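PDB 5F7V: Lmo0181 protein from Listeria monocytogenes serovar 1/2a, which binds the cyclic glucan cycloalternan at the cell membrane as a lipoprotein and probably delivers it to an ABC transporter for uptake. Local coordinates for residues T16-S21 / Q48-N53; G26-E31 / N317-P322; D54-L59 / F72-E77; M123-S128 / N283-S288. All coordinates share one frame; numbering follows the deposited sequence. Where two conformers were deposited one is given.

Contact 1. Residues T16-S21 / Q48-N53; sequences TYYQFS and QTIAFN. With GLC (alpha-D-glucopyranose), chain B.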
# COMPACT_ATOMS: atom_id res chain seq x y z
N THR A 16 -16.76 -14.06 -11.73
CA THR A 16 -16.11 -14.04 -10.43
C THR A 16 -15.11 -12.90 -10.34
O THR A 16 -14.39 -12.64 -11.31
CB THR A 16 -15.42 -15.38 -10.15
OG1 THR A 16 -14.54 -15.70 -11.24
CG2 THR A 16 -16.45 -16.50 -10.05
N TYR A 17 -15.06 -12.26 -9.18
CA TYR A 17 -14.11 -11.18 -8.86
C TYR A 17 -13.45 -11.53 -7.55
O TYR A 17 -14.14 -11.71 -6.57
CB TYR A 17 -14.82 -9.81 -8.79
CG TYR A 17 -13.90 -8.68 -8.33
CD1 TYR A 17 -12.67 -8.48 -8.94
CD2 TYR A 17 -14.28 -7.84 -7.28
CE1 TYR A 17 -11.83 -7.47 -8.54
CE2 TYR A 17 -13.45 -6.80 -6.90
CZ TYR A 17 -12.24 -6.64 -7.51
OH TYR A 17 -11.35 -5.65 -7.11
N TYR A 18 -12.13 -11.68 -7.58
CA TYR A 18 -11.31 -12.05 -6.41
C TYR A 18 -10.61 -10.77 -5.98
O TYR A 18 -10.06 -10.05 -6.84
CB TYR A 18 -10.36 -13.11 -6.88
CG TYR A 18 -9.73 -14.12 -5.99
CD1 TYR A 18 -10.29 -15.37 -5.73
CD2 TYR A 18 -8.48 -13.86 -5.46
CE1 TYR A 18 -9.65 -16.29 -4.94
CE2 TYR A 18 -7.81 -14.75 -4.65
CZ TYR A 18 -8.39 -15.98 -4.39
OH TYR A 18 -7.62 -16.79 -3.57
N GLN A 19 -10.66 -10.42 -4.70
CA GLN A 19 -10.05 -9.15 -4.25
C GLN A 19 -9.62 -9.19 -2.79
O GLN A 19 -9.99 -10.11 -2.05
CB GLN A 19 -11.01 -8.00 -4.53
CG GLN A 19 -12.23 -7.95 -3.61
CD GLN A 19 -11.98 -7.11 -2.37
OE1 GLN A 19 -11.55 -5.96 -2.47
NE2 GLN A 19 -12.29 -7.68 -1.21
N PHE A 20 -8.85 -8.19 -2.41
CA PHE A 20 -8.34 -8.00 -1.06
C PHE A 20 -8.60 -6.65 -0.45
O PHE A 20 -8.62 -6.57 0.76
CB PHE A 20 -6.82 -8.26 -0.97
CG PHE A 20 -6.02 -7.33 -1.82
CD1 PHE A 20 -5.64 -6.06 -1.37
CD2 PHE A 20 -5.68 -7.70 -3.10
CE1 PHE A 20 -4.97 -5.21 -2.24
CE2 PHE A 20 -4.98 -6.87 -3.93
CZ PHE A 20 -4.62 -5.61 -3.51
N SER A 21 -8.75 -5.58 -1.24
CA SER A 21 -8.62 -4.26 -0.61
C SER A 21 -9.85 -3.76 0.14
O SER A 21 -9.70 -2.89 0.98
CB SER A 21 -8.18 -3.23 -1.65
OG SER A 21 -9.18 -2.91 -2.59
N GLN A 48 -15.22 -12.89 -4.17
CA GLN A 48 -14.51 -13.65 -3.14
C GLN A 48 -13.42 -12.76 -2.58
O GLN A 48 -12.61 -12.20 -3.32
CB GLN A 48 -13.93 -14.96 -3.69
CG GLN A 48 -13.38 -15.89 -2.61
CD GLN A 48 -12.83 -17.21 -3.12
OE1 GLN A 48 -12.70 -17.44 -4.33
NE2 GLN A 48 -12.51 -18.10 -2.20
N THR A 49 -13.42 -12.62 -1.26
CA THR A 49 -12.44 -11.81 -0.55
C THR A 49 -11.48 -12.68 0.21
O THR A 49 -11.88 -13.62 0.92
CB THR A 49 -13.20 -10.90 0.40
OG1 THR A 49 -14.00 -10.04 -0.40
CG2 THR A 49 -12.26 -10.10 1.30
N ILE A 50 -10.20 -12.33 0.10
CA ILE A 50 -9.12 -12.98 0.84
C ILE A 50 -8.32 -11.90 1.53
O ILE A 50 -8.03 -10.87 0.90
CB ILE A 50 -8.17 -13.81 -0.06
CG1 ILE A 50 -8.99 -14.68 -1.03
CG2 ILE A 50 -7.16 -14.59 0.76
CD1 ILE A 50 -9.81 -15.71 -0.36
N ALA A 51 -7.93 -12.15 2.77
CA ALA A 51 -7.06 -11.24 3.52
C ALA A 51 -5.78 -10.98 2.75
O ALA A 51 -5.26 -11.87 2.11
CB ALA A 51 -6.72 -11.86 4.88
N PHE A 52 -5.29 -9.74 2.83
CA PHE A 52 -4.10 -9.31 2.08
C PHE A 52 -2.91 -10.22 2.32
O PHE A 52 -2.16 -10.49 1.38
CB PHE A 52 -3.74 -7.85 2.44
CG PHE A 52 -2.57 -7.30 1.68
CD1 PHE A 52 -2.70 -6.91 0.36
CD2 PHE A 52 -1.34 -7.14 2.30
CE1 PHE A 52 -1.62 -6.37 -0.30
CE2 PHE A 52 -0.25 -6.61 1.64
CZ PHE A 52 -0.40 -6.23 0.32
N ASN A 53 -2.72 -10.67 3.55
CA ASN A 53 -1.54 -11.47 3.88
C ASN A 53 -1.46 -12.81 3.15
O ASN A 53 -0.37 -13.29 2.89
CB ASN A 53 -1.40 -11.65 5.39
CG ASN A 53 -2.37 -12.67 5.95
OD1 ASN A 53 -3.55 -12.72 5.54
ND2 ASN A 53 -1.88 -13.51 6.85
C1 GLC B . -3.46 -4.28 4.22
C2 GLC B . -2.81 -3.82 2.93
C3 GLC B . -3.71 -2.89 2.13
C4 GLC B . -5.03 -3.60 1.89
C5 GLC B . -5.65 -3.93 3.26
C6 GLC B . -7.02 -4.58 3.14
O2 GLC B . -1.57 -3.18 3.24
O3 GLC B . -3.16 -2.68 0.83
O4 GLC B . -5.90 -2.81 1.08
O5 GLC B . -4.75 -4.80 3.95
O6 GLC B . -6.83 -5.90 2.62
O HOH W 1 -9.37 -8.47 2.42

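Contact 2. Residues G26-E31 / N317-P322; sequences GKALDE and NNWELP. With GLC (alpha-D-glucopyranose), chain C.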
# COMPACT_ATOMS: atom_id res chain seq x y z
N GLY A 26 -17.37 -4.92 4.12
CA GLY A 26 -17.74 -5.03 2.70
C GLY A 26 -18.67 -3.93 2.19
O GLY A 26 -19.16 -4.01 1.05
N LYS A 27 -18.91 -2.91 3.01
CA LYS A 27 -19.92 -1.89 2.71
C LYS A 27 -19.73 -1.25 1.33
O LYS A 27 -20.61 -1.33 0.46
CB LYS A 27 -19.96 -0.86 3.84
CG LYS A 27 -20.80 0.39 3.62
CD LYS A 27 -20.81 1.26 4.87
CE LYS A 27 -21.77 2.42 4.73
NZ LYS A 27 -21.45 3.27 3.55
N ALA A 28 -18.59 -0.61 1.13
CA ALA A 28 -18.37 0.12 -0.11
C ALA A 28 -18.38 -0.81 -1.32
O ALA A 28 -19.04 -0.52 -2.33
CB ALA A 28 -17.04 0.84 -0.05
N LEU A 29 -17.71 -1.95 -1.23
CA LEU A 29 -17.63 -2.81 -2.39
C LEU A 29 -19.01 -3.38 -2.73
O LEU A 29 -19.37 -3.46 -3.91
CB LEU A 29 -16.63 -3.95 -2.19
CG LEU A 29 -16.47 -4.91 -3.38
CD1 LEU A 29 -16.11 -4.28 -4.70
CD2 LEU A 29 -15.45 -5.96 -2.95
N ASP A 30 -19.76 -3.78 -1.72
CA ASP A 30 -21.12 -4.28 -1.97
C ASP A 30 -22.00 -3.24 -2.68
O ASP A 30 -22.74 -3.60 -3.61
CB ASP A 30 -21.79 -4.77 -0.69
CG ASP A 30 -21.14 -6.02 -0.07
OD1 ASP A 30 -20.26 -6.62 -0.72
OD2 ASP A 30 -21.49 -6.41 1.07
N GLU A 31 -21.90 -1.98 -2.28
CA GLU A 31 -22.65 -0.92 -2.93
C GLU A 31 -22.18 -0.72 -4.37
O GLU A 31 -23.02 -0.55 -5.24
CB GLU A 31 -22.51 0.38 -2.16
CG GLU A 31 -23.59 1.36 -2.56
CD GLU A 31 -23.50 2.68 -1.82
OE1 GLU A 31 -22.72 2.80 -0.85
OE2 GLU A 31 -24.27 3.57 -2.27
N ASN A 317 -16.73 6.49 1.57
CA ASN A 317 -16.23 5.49 2.51
C ASN A 317 -14.76 5.61 2.87
O ASN A 317 -14.24 4.73 3.57
CB ASN A 317 -16.58 4.10 1.95
CG ASN A 317 -18.07 3.83 2.06
OD1 ASN A 317 -18.59 3.56 3.15
ND2 ASN A 317 -18.79 4.01 0.97
N ASN A 318 -14.08 6.67 2.42
CA ASN A 318 -12.66 6.89 2.66
C ASN A 318 -11.81 5.73 2.17
O ASN A 318 -10.74 5.49 2.72
CB ASN A 318 -12.37 7.11 4.15
CG ASN A 318 -13.06 8.33 4.70
OD1 ASN A 318 -12.83 9.45 4.23
ND2 ASN A 318 -13.88 8.13 5.72
N TRP A 319 -12.27 5.02 1.14
CA TRP A 319 -11.64 3.76 0.72
C TRP A 319 -10.53 4.04 -0.27
O TRP A 319 -10.69 3.93 -1.47
CB TRP A 319 -12.70 2.79 0.22
CG TRP A 319 -12.13 1.49 -0.24
CD1 TRP A 319 -10.92 0.94 0.10
CD2 TRP A 319 -12.75 0.60 -1.16
NE1 TRP A 319 -10.79 -0.26 -0.55
CE2 TRP A 319 -11.88 -0.49 -1.34
CE3 TRP A 319 -13.96 0.61 -1.85
CZ2 TRP A 319 -12.19 -1.54 -2.22
CZ3 TRP A 319 -14.26 -0.45 -2.70
CH2 TRP A 319 -13.38 -1.51 -2.87
N GLU A 320 -9.39 4.46 0.26
CA GLU A 320 -8.25 4.92 -0.56
C GLU A 320 -8.75 6.10 -1.40
O GLU A 320 -9.60 6.85 -0.93
CB GLU A 320 -7.61 3.80 -1.36
CG GLU A 320 -7.12 2.68 -0.44
CD GLU A 320 -6.25 1.65 -1.11
OE1 GLU A 320 -6.05 1.70 -2.37
OE2 GLU A 320 -5.80 0.77 -0.34
N LEU A 321 -8.23 6.30 -2.61
CA LEU A 321 -8.65 7.36 -3.52
C LEU A 321 -9.04 6.73 -4.83
O LEU A 321 -8.40 5.80 -5.27
CB LEU A 321 -7.51 8.39 -3.70
CG LEU A 321 -7.15 9.22 -2.46
CD1 LEU A 321 -5.86 9.99 -2.74
CD2 LEU A 321 -8.27 10.15 -2.07
N PRO A 322 -10.08 7.25 -5.47
CA PRO A 322 -10.45 6.80 -6.81
C PRO A 322 -9.42 7.25 -7.84
O PRO A 322 -8.65 8.16 -7.62
CB PRO A 322 -11.80 7.47 -7.03
CG PRO A 322 -11.65 8.76 -6.28
CD PRO A 322 -10.84 8.45 -5.06
C1 GLC C . -2.58 -1.41 0.60
C2 GLC C . -2.83 -1.01 -0.84
C3 GLC C . -2.01 -1.89 -1.77
C4 GLC C . -0.55 -1.91 -1.35
C5 GLC C . -0.43 -2.35 0.11
C6 GLC C . 1.00 -2.27 0.63
O2 GLC C . -4.23 -1.12 -1.11
O3 GLC C . -2.12 -1.33 -3.08
O4 GLC C . 0.12 -2.89 -2.15
O5 GLC C . -1.20 -1.45 0.93
O6 GLC C . 0.87 -2.54 2.05

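Contact 3. Residues D54-L59 / F72-E77; sequences DYFTKL and FELNYE. With GLC (alpha-D-glucopyranose), chain C.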
# COMPACT_ATOMS: atom_id res chain seq x y z
N ASP A 54 -2.62 -13.36 2.79
CA ASP A 54 -2.75 -14.63 2.07
C ASP A 54 -3.22 -14.50 0.63
O ASP A 54 -3.23 -15.48 -0.13
CB ASP A 54 -3.73 -15.52 2.82
CG ASP A 54 -3.22 -15.94 4.18
OD1 ASP A 54 -1.98 -16.00 4.37
OD2 ASP A 54 -4.04 -16.25 5.08
N TYR A 55 -3.57 -13.29 0.20
CA TYR A 55 -4.22 -13.14 -1.09
C TYR A 55 -3.38 -13.62 -2.27
O TYR A 55 -3.92 -14.31 -3.15
CB TYR A 55 -4.55 -11.64 -1.27
CG TYR A 55 -5.18 -11.31 -2.62
CD1 TYR A 55 -6.56 -11.45 -2.81
CD2 TYR A 55 -4.38 -10.96 -3.70
CE1 TYR A 55 -7.14 -11.17 -4.04
CE2 TYR A 55 -4.95 -10.71 -4.94
CZ TYR A 55 -6.32 -10.81 -5.10
OH TYR A 55 -6.94 -10.57 -6.30
N PHE A 56 -2.12 -13.22 -2.34
CA PHE A 56 -1.36 -13.52 -3.56
C PHE A 56 -0.98 -14.99 -3.65
O PHE A 56 -0.98 -15.52 -4.76
CB PHE A 56 -0.17 -12.58 -3.80
CG PHE A 56 -0.61 -11.16 -4.06
CD1 PHE A 56 -1.16 -10.80 -5.29
CD2 PHE A 56 -0.54 -10.22 -3.06
CE1 PHE A 56 -1.63 -9.51 -5.49
CE2 PHE A 56 -1.00 -8.93 -3.26
CZ PHE A 56 -1.52 -8.59 -4.48
N THR A 57 -0.71 -15.62 -2.51
CA THR A 57 -0.43 -17.04 -2.50
C THR A 57 -1.67 -17.80 -2.96
O THR A 57 -1.58 -18.73 -3.76
CB THR A 57 -0.05 -17.51 -1.09
OG1 THR A 57 0.99 -16.67 -0.58
CG2 THR A 57 0.45 -18.94 -1.12
N LYS A 58 -2.82 -17.41 -2.44
CA LYS A 58 -4.09 -18.06 -2.75
C LYS A 58 -4.46 -17.86 -4.23
O LYS A 58 -4.85 -18.78 -4.93
CB LYS A 58 -5.20 -17.61 -1.80
CG LYS A 58 -5.04 -18.11 -0.37
CD LYS A 58 -5.34 -19.60 -0.30
CE LYS A 58 -5.66 -20.07 1.11
NZ LYS A 58 -5.25 -21.47 1.36
N LEU A 59 -4.28 -16.64 -4.71
CA LEU A 59 -4.64 -16.31 -6.09
C LEU A 59 -3.81 -17.13 -7.07
O LEU A 59 -4.36 -17.72 -8.00
CB LEU A 59 -4.46 -14.81 -6.30
CG LEU A 59 -4.77 -14.37 -7.74
CD1 LEU A 59 -6.18 -14.68 -8.23
CD2 LEU A 59 -4.52 -12.88 -7.82
N PHE A 72 -9.66 -10.09 -11.23
CA PHE A 72 -9.01 -10.14 -9.94
C PHE A 72 -8.15 -8.92 -9.70
O PHE A 72 -7.60 -8.33 -10.62
CB PHE A 72 -8.20 -11.43 -9.75
CG PHE A 72 -7.26 -11.78 -10.86
CD1 PHE A 72 -5.98 -11.33 -10.88
CD2 PHE A 72 -7.69 -12.60 -11.90
CE1 PHE A 72 -5.11 -11.69 -11.90
CE2 PHE A 72 -6.82 -12.97 -12.92
CZ PHE A 72 -5.51 -12.52 -12.90
N GLU A 73 -8.06 -8.58 -8.43
CA GLU A 73 -7.31 -7.42 -7.97
C GLU A 73 -5.82 -7.72 -7.93
O GLU A 73 -5.39 -8.81 -7.55
CB GLU A 73 -7.80 -7.02 -6.59
CG GLU A 73 -7.58 -5.57 -6.29
CD GLU A 73 -8.20 -5.13 -5.00
OE1 GLU A 73 -8.34 -5.96 -4.08
OE2 GLU A 73 -8.52 -3.92 -4.88
N LEU A 74 -5.03 -6.72 -8.29
CA LEU A 74 -3.55 -6.77 -8.18
C LEU A 74 -3.11 -5.45 -7.65
O LEU A 74 -3.73 -4.45 -7.87
CB LEU A 74 -2.85 -7.00 -9.52
CG LEU A 74 -3.13 -8.37 -10.13
CD1 LEU A 74 -2.59 -8.40 -11.55
CD2 LEU A 74 -2.59 -9.51 -9.33
N ASN A 75 -2.02 -5.50 -6.89
CA ASN A 75 -1.34 -4.28 -6.46
C ASN A 75 -0.21 -3.94 -7.41
O ASN A 75 0.22 -4.74 -8.25
CB ASN A 75 -0.94 -4.36 -4.97
CG ASN A 75 0.06 -5.43 -4.66
OD1 ASN A 75 0.44 -6.19 -5.51
ND2 ASN A 75 0.43 -5.49 -3.41
N TYR A 76 0.31 -2.73 -7.26
CA TYR A 76 1.37 -2.23 -8.10
C TYR A 76 2.56 -3.17 -8.03
O TYR A 76 3.12 -3.54 -9.05
CB TYR A 76 1.74 -0.83 -7.59
CG TYR A 76 2.52 0.10 -8.53
CD1 TYR A 76 3.51 -0.34 -9.41
CD2 TYR A 76 2.28 1.46 -8.47
CE1 TYR A 76 4.18 0.56 -10.21
CE2 TYR A 76 2.93 2.36 -9.29
CZ TYR A 76 3.89 1.90 -10.15
OH TYR A 76 4.57 2.78 -10.95
N GLU A 77 2.90 -3.60 -6.82
CA GLU A 77 4.17 -4.30 -6.70
C GLU A 77 4.08 -5.77 -7.09
O GLU A 77 5.13 -6.36 -7.26
CB GLU A 77 4.80 -4.06 -5.33
CG GLU A 77 3.98 -4.46 -4.11
CD GLU A 77 2.98 -3.42 -3.59
OE1 GLU A 77 2.32 -2.72 -4.39
OE2 GLU A 77 2.81 -3.32 -2.35
C1 GLC C . -2.58 -1.41 0.60
C2 GLC C . -2.83 -1.01 -0.84
C3 GLC C . -2.01 -1.89 -1.77
C4 GLC C . -0.55 -1.91 -1.35
C5 GLC C . -0.43 -2.35 0.11
C6 GLC C . 1.00 -2.27 0.63
O2 GLC C . -4.23 -1.12 -1.11
O3 GLC C . -2.12 -1.33 -3.08
O4 GLC C . 0.12 -2.89 -2.15
O5 GLC C . -1.20 -1.45 0.93
O6 GLC C . 0.87 -2.54 2.05

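Contact 4. Residues M123-S128 / N283-S288; sequences MVESFS and NGIGVS. With GLC (alpha-D-glucopyranose), chain C.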
# COMPACT_ATOMS: atom_id res chain seq x y z
N MET A 123 -7.03 -2.44 -15.25
CA MET A 123 -7.70 -1.15 -15.07
C MET A 123 -7.51 -0.68 -13.64
O MET A 123 -7.81 -1.37 -12.69
CB MET A 123 -9.19 -1.31 -15.38
CG MET A 123 -9.45 -1.72 -16.81
SD MET A 123 -9.07 -0.46 -18.05
CE MET A 123 -10.59 0.47 -18.11
N VAL A 124 -7.01 0.55 -13.53
CA VAL A 124 -6.70 1.07 -12.21
C VAL A 124 -7.95 1.32 -11.41
O VAL A 124 -8.90 1.94 -11.88
CB VAL A 124 -5.83 2.34 -12.28
CG1 VAL A 124 -6.49 3.45 -13.08
CG2 VAL A 124 -5.50 2.79 -10.87
N GLU A 125 -7.96 0.81 -10.19
CA GLU A 125 -9.12 0.84 -9.30
C GLU A 125 -8.99 1.89 -8.21
O GLU A 125 -9.97 2.55 -7.85
CB GLU A 125 -9.26 -0.57 -8.67
CG GLU A 125 -10.34 -0.67 -7.65
CD GLU A 125 -10.16 -1.81 -6.69
OE1 GLU A 125 -9.07 -2.50 -6.79
OE2 GLU A 125 -11.06 -1.99 -5.88
N SER A 126 -7.80 2.04 -7.66
CA SER A 126 -7.59 2.99 -6.58
C SER A 126 -6.12 3.30 -6.45
O SER A 126 -5.26 2.59 -6.97
CB SER A 126 -8.13 2.48 -5.25
OG SER A 126 -7.39 1.38 -4.75
N PHE A 127 -5.79 4.37 -5.74
CA PHE A 127 -4.41 4.62 -5.34
C PHE A 127 -4.37 5.13 -3.91
O PHE A 127 -5.40 5.56 -3.34
CB PHE A 127 -3.66 5.48 -6.37
CG PHE A 127 -4.04 6.93 -6.37
CD1 PHE A 127 -5.11 7.38 -7.14
CD2 PHE A 127 -3.36 7.87 -5.60
CE1 PHE A 127 -5.50 8.70 -7.17
CE2 PHE A 127 -3.76 9.20 -5.63
CZ PHE A 127 -4.81 9.59 -6.41
N SER A 128 -3.18 5.06 -3.34
CA SER A 128 -3.05 5.35 -1.90
C SER A 128 -1.61 5.65 -1.52
O SER A 128 -0.69 5.50 -2.32
CB SER A 128 -3.53 4.12 -1.10
OG SER A 128 -2.70 3.00 -1.31
N ASN A 283 -4.05 -0.08 -6.76
CA ASN A 283 -4.67 -1.37 -7.08
C ASN A 283 -5.34 -1.31 -8.43
O ASN A 283 -5.88 -0.26 -8.79
CB ASN A 283 -5.69 -1.70 -6.01
CG ASN A 283 -5.01 -1.87 -4.65
OD1 ASN A 283 -4.00 -2.53 -4.55
ND2 ASN A 283 -5.58 -1.27 -3.60
N GLY A 284 -5.32 -2.43 -9.12
CA GLY A 284 -5.88 -2.57 -10.46
C GLY A 284 -6.65 -3.85 -10.55
O GLY A 284 -6.45 -4.76 -9.74
N ILE A 285 -7.52 -3.94 -11.53
CA ILE A 285 -8.27 -5.17 -11.79
C ILE A 285 -7.84 -5.68 -13.15
O ILE A 285 -7.88 -4.97 -14.15
CB ILE A 285 -9.77 -4.93 -11.70
CG1 ILE A 285 -10.13 -4.46 -10.30
CG2 ILE A 285 -10.52 -6.17 -12.11
CD1 ILE A 285 -11.58 -4.04 -10.14
N GLY A 286 -7.40 -6.93 -13.13
CA GLY A 286 -7.01 -7.69 -14.30
C GLY A 286 -8.09 -8.67 -14.71
O GLY A 286 -8.94 -9.03 -13.91
N VAL A 287 -8.05 -9.08 -15.96
CA VAL A 287 -8.99 -10.06 -16.51
C VAL A 287 -8.18 -11.31 -16.84
O VAL A 287 -7.10 -11.22 -17.44
CB VAL A 287 -9.69 -9.51 -17.76
CG1 VAL A 287 -10.61 -10.54 -18.40
CG2 VAL A 287 -10.48 -8.28 -17.38
N SER A 288 -8.64 -12.47 -16.40
CA SER A 288 -7.92 -13.70 -16.72
C SER A 288 -7.81 -13.94 -18.22
O SER A 288 -8.78 -13.86 -18.96
CB SER A 288 -8.61 -14.91 -16.09
OG SER A 288 -8.03 -16.11 -16.57
C1 GLC C . -2.58 -1.41 0.60
C2 GLC C . -2.83 -1.01 -0.84
C3 GLC C . -2.01 -1.89 -1.77
C4 GLC C . -0.55 -1.91 -1.35
C5 GLC C . -0.43 -2.35 0.11
C6 GLC C . 1.00 -2.27 0.63
O2 GLC C . -4.23 -1.12 -1.11
O3 GLC C . -2.12 -1.33 -3.08
O4 GLC C . 0.12 -2.89 -2.15
O5 GLC C . -1.20 -1.45 0.93
O6 GLC C . 0.87 -2.54 2.05

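Contact 1. Residues T16-S21 / Q48-N53
Strands 13-19 and 43-49 run parallel here, Tyr18 pairing with Gln48 and Gln19 with Thr49, and fairly straight backbone bonds pass from Gln48 N to Tyr17 O (2.9 Å), from Gln19 N to Gln48 O and from Ile50 N to Gln19 O. On the face carrying Tyr18 and Gln48, the tyrosine ring lies alongside the extended glutamine, and its tip crosses Ile50, with Tyr18 OH 3.6 Å from Ile50 CG1. On the other face Gln19 bends at chi2 (91°), which swings its amide toward the neighbouring strand. Gln19 NE2 donates to Thr49 OG1 (3.0 Å), close to the amide plane, while OE1 accepts from Ala22 N; an amide suits the spot because it can do both. Beyond the strands Phe52 turns its edge to a face of Phe20, a T-shaped pair with planes 62° apart. One face of Phe52 receives C2 of the chain B glucose, and O6 of that sugar donates to Phe20 O (2.7 Å). A water donates to both Phe20 O and Ile50 O, tying the loops together. Parallel strands whose C-terminal loops hold the ligand, with aromatic platforms against the sugar, are characteristic of glycan-binding members of the periplasmic-binding-protein fold.

Contact 2. Residues G26-E31 / N317-P322
The indole of Trp319 has Arg314 as its cation-pi partner and makes a weak hydrogen bond from NE1 to Ser21 O, while its six-membered ring meets helix 27-39 obliquely, Trp319 CE3 lying 3.6 Å from Ala28 CB and Trp319 CH2 4.1 Å from Leu29 CB. Just before it, helix 308-316 ends in a Schellman motif with Asn318 as its C-prime residue: Trp319 N bonds back to Arg314 O and Asn318 N to Ile315 O, with Asn318 in the left-handed conformation (phi 57°) that asparagine tolerates well. The second flat group, the carboxamide of Asn317, rests against the same methyl, Ala28 CB standing 3.8 Å from Asn317 ND2. A small alanine therefore lets the helix come close to both groups at once. Trp319 itself is the centre of an inverse gamma turn, and its CG, anti to the backbone N (chi1 179°), sends the indole toward helix 27-39. Lys27 is extended until chi4, where it bends and crosses Asn317 at about a right angle. Lys27 NZ meets a lone pair of Asn317 OD1 in the carbonyl plane (2.9 Å), and Asn317 ND2 donates to Ile313 O, so both ends of the amide are held. The turn also delivers the next residue to the pocket: Glu320 OE2 takes a short hydrogen bond of 2.6 Å from O2 of the chain C glucose.

Contact 3. Residues D54-L59 / F72-E77
Three side chains of helix 54-59, Tyr55, Phe56 and Leu59, point at strand 72-75, which the helix crosses at 126° with the short axes 10.3 Å apart. Tyr55, its CG anti to the backbone N, points toward the strand and reaches it with its tip: OH donates to Glu73 O in the carbonyl plane, on a lone pair, at 2.7 Å. A tyrosine suits this position because its ring packs in the buried layer between helix and strand while its hydroxyl meets a backbone carbonyl. Phe56 differs, with CG anti to the carbonyl carbon (chi1 -66°), so that its ring lies across Tyr55, whose CD2 sits 3.5 Å above the centre of the Phe56 ring. Leu74 CD2 touches the edge of Phe56 in plane, 4.0 Å from CE1. At the far end Phe56 CZ lies 3.3 Å from Asn75 OD1, ring and amide being turned by 23°. Leu59 crosses Phe72 at about a right angle: CD1 lies over a face of the ring, and Leu59 CD2 meets Phe72 CD1 at 3.7 Å.

Asn75 is at once the N-cap of helix 76-85 and a sugar-binding residue. Its side chain caps a backbone N in the helix's first turn, and OD1 also bonds Thr78 OG1. Asn75 ND2 donates to O4 of the chain C glucose (2.9 Å), and this O4 donates to Glu77 OE2. The contact joins a helix to the central sheet of an alpha/beta lobe: strand 71-75 lies between strands 13-19 and 278-287, and Tyr82 of helix 76-85 packs on Leu59, Phe72 and Leu74.

Contact 4. Residues M123-S128 / N283-S288
At Glu125 the backbone leaves extended geometry (psi -40°), which brings two successive amides onto one carbonyl: Asn283 O accepts from Glu125 N at 2.7 Å on a lone pair, and from Ser126 N at 3.2 Å above the carbonyl plane. This is a classic beta bulge in an antiparallel pair. Before it, Met123 N bonds Ile285 O and Ile285 N bonds Met123 O (2.8 Å), while Val124 and Gly284 form the non-hydrogen-bonded pair; glycine, with no side chain, lets Gly284 CA lie 4.1 Å from Val124 CA. Asn283, CG anti to its carbonyl carbon (chi1 -63°), turns its amide to the chain C glucose like a two-pronged fork: Asn283 OD1 accepts from sugar O3 (2.7 Å) and ND2 donates to sugar O2 (2.8 Å). Asparagine fits because its one flat group matches adjacent hydroxyls. Ser126, on the same face, hydrogen-bonds through OG to Glu320 OE1. The extended Glu125 bridges to Arg314 through OE2, while its OE1 lies very close to Glu73 OE2, consistent with a shared proton. Strand 278-287 runs between strands 119-135 and 71-75, helix 294-306 covers Met123 and Ile285, and helix 108-112 packs on Val124 from the other face.

All four contacts reach one mixed sheet. Contacts 1 and 3, with centres about 8 Å apart, share helix 52-64 and neighbouring strands 13-19 and 71-75; Glu73 of contact 3 holds Phe20 N and Ser21 OG of contact 1. Contact 4, about 11 Å from contact 3, adds strand 278-287 beside 71-75, then strand 119-135, next to which lies strand 321-322 of contact 2. In sequence contact 1 closes before contact 3, and contacts 3 and 4 are nested in the loop that contact 2 closes. Contacts 2, 3 and 4 meet on the chain C glucose, and contact 1 on chain B, so distant segments assemble one cycloalternan pocket beyond the C-terminal ends of strands 13-19 and 71-75.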